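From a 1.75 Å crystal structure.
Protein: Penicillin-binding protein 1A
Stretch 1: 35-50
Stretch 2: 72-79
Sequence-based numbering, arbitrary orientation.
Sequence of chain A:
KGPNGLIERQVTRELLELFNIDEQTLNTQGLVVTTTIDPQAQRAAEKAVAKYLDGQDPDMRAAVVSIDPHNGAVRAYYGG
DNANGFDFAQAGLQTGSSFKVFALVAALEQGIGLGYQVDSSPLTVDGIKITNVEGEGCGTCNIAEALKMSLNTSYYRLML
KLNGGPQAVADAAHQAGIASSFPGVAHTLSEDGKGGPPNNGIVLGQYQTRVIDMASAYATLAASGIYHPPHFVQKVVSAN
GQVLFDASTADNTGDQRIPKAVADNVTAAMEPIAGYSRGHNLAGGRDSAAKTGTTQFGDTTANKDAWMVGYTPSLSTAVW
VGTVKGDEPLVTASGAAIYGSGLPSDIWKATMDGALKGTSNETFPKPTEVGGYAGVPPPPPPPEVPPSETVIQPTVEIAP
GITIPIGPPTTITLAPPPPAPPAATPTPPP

Stretch 1 (35-50) TTIDPQAQRAAEKAVA
Stretch 2 (72-79) GAVRAYYG

At the apolar centre, Ala41 and Ala45, one helical turn apart, both point toward the strand and meet the methyl of Ala76, CB to CB at 4.0 Å from Ala41 and 4.3 Å from Ala45. Helix 39-50 and strand 74-78 run nearly parallel here: their N-to-C directions differ by 25° and their axes approach to 6.4 Å. Small side chains line this close approach; the CA atoms of Gln42 and Ala76 lie 4.5 Å apart, and the three alanine methyls fit the narrow space. Farther along, where the CA atoms of Glu46 and Tyr78 are 6.8 Å apart, larger groups fill the space. Val49 (chi1 t) places CG2 over one face of the Tyr78 ring (chi1 179°, chi2 85°), 4.2 Å from its centroid, and Val49 CG1 lies 3.6 Å from Tyr78 CE2. At the other end, Ile37 (m, m) points its CB away, yet its long chain bends back so that Ile37 CD1 reaches Val74 CG1 at 4.1 Å and Tyr77 CB at 4.3 Å.

Polar bonds secure the register. Buried Gln42 (chi1 -170°, chi2 65°, chi3 30°) uses its amide as a substitute peptide group: Tyr77 N donates to Gln42 OE1 (2.8 Å), while Gln42 NE2 donates to Tyr77 O (2.9 Å) and to Glu46 OE2 (2.9 Å).

Before the helix, Thr36 turns (phi/psi -84/-14), and Ile37 and Asp38 are extended. Asp38 N donates to Arg75 O (2.9 Å), and Asp38 OD1 (chi1 t) caps the helix by accepting from Gln40 N (3.2 Å). Buried Thr36 (chi1 p) suits both surroundings: Thr36 OG1 donates to Val74 O (2.6 Å), and Thr36 CG2 rests 3.7 Å from Ala73 CB. At the partly exposed edge, Arg75 (phi/psi -93/-31; m, m, t) donates from NH1 to Thr36 O (2.9 Å), which lies near the guanidinium plane.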

# COMPACT_ATOMS: atom_id res chain seq x y z
N THR A 35 1.31 4.26 22.66
CA THR A 35 1.05 3.82 21.32
C THR A 35 2.27 4.05 20.49
O THR A 35 3.22 4.73 20.88
CB THR A 35 -0.15 4.51 20.63
OG1 THR A 35 0.26 5.82 20.24
CG2 THR A 35 -1.39 4.55 21.49
N THR A 36 2.21 3.50 19.29
CA THR A 36 3.30 3.63 18.32
C THR A 36 3.26 4.92 17.51
O THR A 36 4.21 5.22 16.78
CB THR A 36 3.24 2.47 17.33
OG1 THR A 36 1.93 2.38 16.76
CG2 THR A 36 3.59 1.15 17.95
N ILE A 37 2.13 5.62 17.57
CA ILE A 37 1.93 6.79 16.77
C ILE A 37 3.07 7.81 17.01
O ILE A 37 3.48 8.05 18.15
CB ILE A 37 0.54 7.42 17.04
CG1 ILE A 37 -0.60 6.42 16.73
CG2 ILE A 37 0.39 8.68 16.21
CD1 ILE A 37 -0.71 5.99 15.28
N ASP A 38 3.59 8.39 15.93
CA ASP A 38 4.57 9.46 15.99
C ASP A 38 3.82 10.75 15.74
O ASP A 38 3.29 10.97 14.65
CB ASP A 38 5.65 9.22 14.93
CG ASP A 38 6.67 10.34 14.86
OD1 ASP A 38 6.60 11.27 15.60
OD2 ASP A 38 7.53 10.32 14.01
N PRO A 39 3.80 11.66 16.72
CA PRO A 39 3.01 12.87 16.51
C PRO A 39 3.36 13.67 15.29
O PRO A 39 2.47 14.23 14.64
CB PRO A 39 3.33 13.70 17.77
CG PRO A 39 3.49 12.63 18.81
CD PRO A 39 4.21 11.51 18.13
N GLN A 40 4.64 13.71 14.97
CA GLN A 40 5.10 14.46 13.81
C GLN A 40 4.53 13.83 12.54
O GLN A 40 4.11 14.58 11.62
CB GLN A 40 6.63 14.53 13.73
CG GLN A 40 7.20 15.28 12.54
CD GLN A 40 8.70 15.38 12.55
OE1 GLN A 40 9.33 15.60 13.60
NE2 GLN A 40 9.31 15.32 11.38
N ALA A 41 4.52 12.49 12.47
CA ALA A 41 3.94 11.80 11.28
C ALA A 41 2.43 11.97 11.23
O ALA A 41 1.83 12.27 10.18
CB ALA A 41 4.33 10.33 11.26
N GLN A 42 1.82 11.81 12.39
CA GLN A 42 0.35 11.96 12.48
C GLN A 42 -0.12 13.32 12.10
O GLN A 42 -1.07 13.45 11.35
CB GLN A 42 -0.15 11.60 13.87
CG GLN A 42 -1.67 11.49 14.03
CD GLN A 42 -2.27 10.37 13.21
OE1 GLN A 42 -1.64 9.35 12.98
NE2 GLN A 42 -3.54 10.54 12.83
N ARG A 43 0.53 14.37 12.62
CA ARG A 43 0.19 15.75 12.26
C ARG A 43 0.37 16.00 10.75
O ARG A 43 -0.47 16.69 10.11
CB ARG A 43 1.01 16.76 13.09
CG ARG A 43 0.59 16.83 14.60
CD ARG A 43 1.25 17.96 15.43
NE ARG A 43 2.36 18.41 14.63
CZ ARG A 43 3.66 18.06 14.76
NH1 ARG A 43 4.51 18.48 13.78
NH2 ARG A 43 4.11 17.37 15.88
N ALA A 44 1.43 15.44 10.17
CA ALA A 44 1.70 15.62 8.72
C ALA A 44 0.59 14.97 7.90
O ALA A 44 0.09 15.57 6.91
CB ALA A 44 3.06 15.05 8.32
N ALA A 45 0.14 13.79 8.32
CA ALA A 45 -0.92 13.09 7.57
C ALA A 45 -2.23 13.86 7.66
O ALA A 45 -2.90 14.04 6.63
CB ALA A 45 -1.15 11.67 8.10
N GLU A 46 -2.60 14.27 8.88
CA GLU A 46 -3.84 15.02 9.09
C GLU A 46 -3.87 16.35 8.33
O GLU A 46 -4.88 16.69 7.67
CB GLU A 46 -4.12 15.21 10.60
CG GLU A 46 -4.44 13.90 11.30
CD GLU A 46 -4.85 14.02 12.77
OE1 GLU A 46 -5.27 15.12 13.20
OE2 GLU A 46 -4.80 13.02 13.51
N LYS A 47 -2.76 17.06 8.38
CA LYS A 47 -2.61 18.29 7.62
C LYS A 47 -2.74 18.10 6.10
O LYS A 47 -3.36 18.94 5.40
CB LYS A 47 -1.27 18.95 7.94
CG LYS A 47 -1.12 20.27 7.24
CD LYS A 47 0.23 20.95 7.57
CE LYS A 47 0.60 22.05 6.53
NZ LYS A 47 0.21 21.86 5.07
N ALA A 48 -2.11 17.03 5.60
CA ALA A 48 -2.11 16.76 4.18
C ALA A 48 -3.53 16.43 3.72
O ALA A 48 -4.00 16.96 2.69
CB ALA A 48 -1.22 15.60 3.87
N VAL A 49 -4.22 15.58 4.47
CA VAL A 49 -5.60 15.23 4.11
C VAL A 49 -6.48 16.49 4.11
O VAL A 49 -7.24 16.69 3.15
CB VAL A 49 -6.22 14.15 5.02
CG1 VAL A 49 -7.73 13.94 4.77
CG2 VAL A 49 -5.51 12.84 4.86
N ALA A 50 -6.33 17.34 5.12
CA ALA A 50 -7.17 18.53 5.24
C ALA A 50 -6.90 19.46 4.04
O ALA A 50 -7.84 19.90 3.37
CB ALA A 50 -6.89 19.20 6.54
N GLY A 72 7.28 -2.74 12.17
CA GLY A 72 5.80 -2.89 12.03
C GLY A 72 4.99 -1.87 12.77
O GLY A 72 3.75 -1.90 12.72
N ALA A 73 5.64 -0.93 13.47
CA ALA A 73 4.93 0.09 14.27
C ALA A 73 4.13 1.03 13.39
O ALA A 73 4.62 1.51 12.38
CB ALA A 73 5.94 0.85 15.11
N VAL A 74 2.88 1.26 13.76
CA VAL A 74 2.07 2.23 13.06
C VAL A 74 2.40 3.63 13.55
O VAL A 74 2.15 4.01 14.72
CB VAL A 74 0.56 1.92 13.17
CG1 VAL A 74 -0.23 3.07 12.44
CG2 VAL A 74 0.21 0.55 12.65
N ARG A 75 2.96 4.43 12.65
CA ARG A 75 3.40 5.78 12.94
C ARG A 75 2.38 6.87 12.66
O ARG A 75 2.44 7.96 13.26
CB ARG A 75 4.69 6.13 12.19
CG ARG A 75 5.83 5.19 12.50
CD ARG A 75 6.13 5.19 13.99
NE ARG A 75 7.38 4.48 14.27
CZ ARG A 75 7.67 3.90 15.46
NH1 ARG A 75 6.83 3.96 16.51
NH2 ARG A 75 8.84 3.27 15.63
N ALA A 76 1.52 6.64 11.67
CA ALA A 76 0.48 7.58 11.34
C ALA A 76 -0.71 6.78 10.83
O ALA A 76 -0.55 5.79 10.15
CB ALA A 76 0.93 8.54 10.25
N TYR A 77 -1.89 7.24 11.17
CA TYR A 77 -3.13 6.51 10.87
C TYR A 77 -4.29 7.49 10.83
O TYR A 77 -4.70 8.06 11.88
CB TYR A 77 -3.38 5.45 11.97
CG TYR A 77 -4.51 4.48 11.70
CD1 TYR A 77 -4.29 3.32 10.99
CD2 TYR A 77 -5.82 4.74 12.15
CE1 TYR A 77 -5.29 2.41 10.75
CE2 TYR A 77 -6.83 3.84 11.92
CZ TYR A 77 -6.55 2.67 11.22
OH TYR A 77 -7.54 1.80 11.01
N TYR A 78 -4.79 7.71 9.60
CA TYR A 78 -5.92 8.52 9.36
C TYR A 78 -6.95 7.63 8.66
O TYR A 78 -6.75 7.24 7.50
CB TYR A 78 -5.54 9.72 8.47
CG TYR A 78 -6.77 10.59 8.19
CD1 TYR A 78 -7.19 11.58 9.07
CD2 TYR A 78 -7.56 10.34 7.08
CE1 TYR A 78 -8.34 12.34 8.80
CE2 TYR A 78 -8.68 11.07 6.81
CZ TYR A 78 -9.08 12.07 7.67
OH TYR A 78 -10.23 12.77 7.36
N GLY A 79 -8.04 7.33 9.34
CA GLY A 79 -9.15 6.60 8.69
C GLY A 79 -10.40 7.42 8.45
O GLY A 79 -11.39 6.90 7.94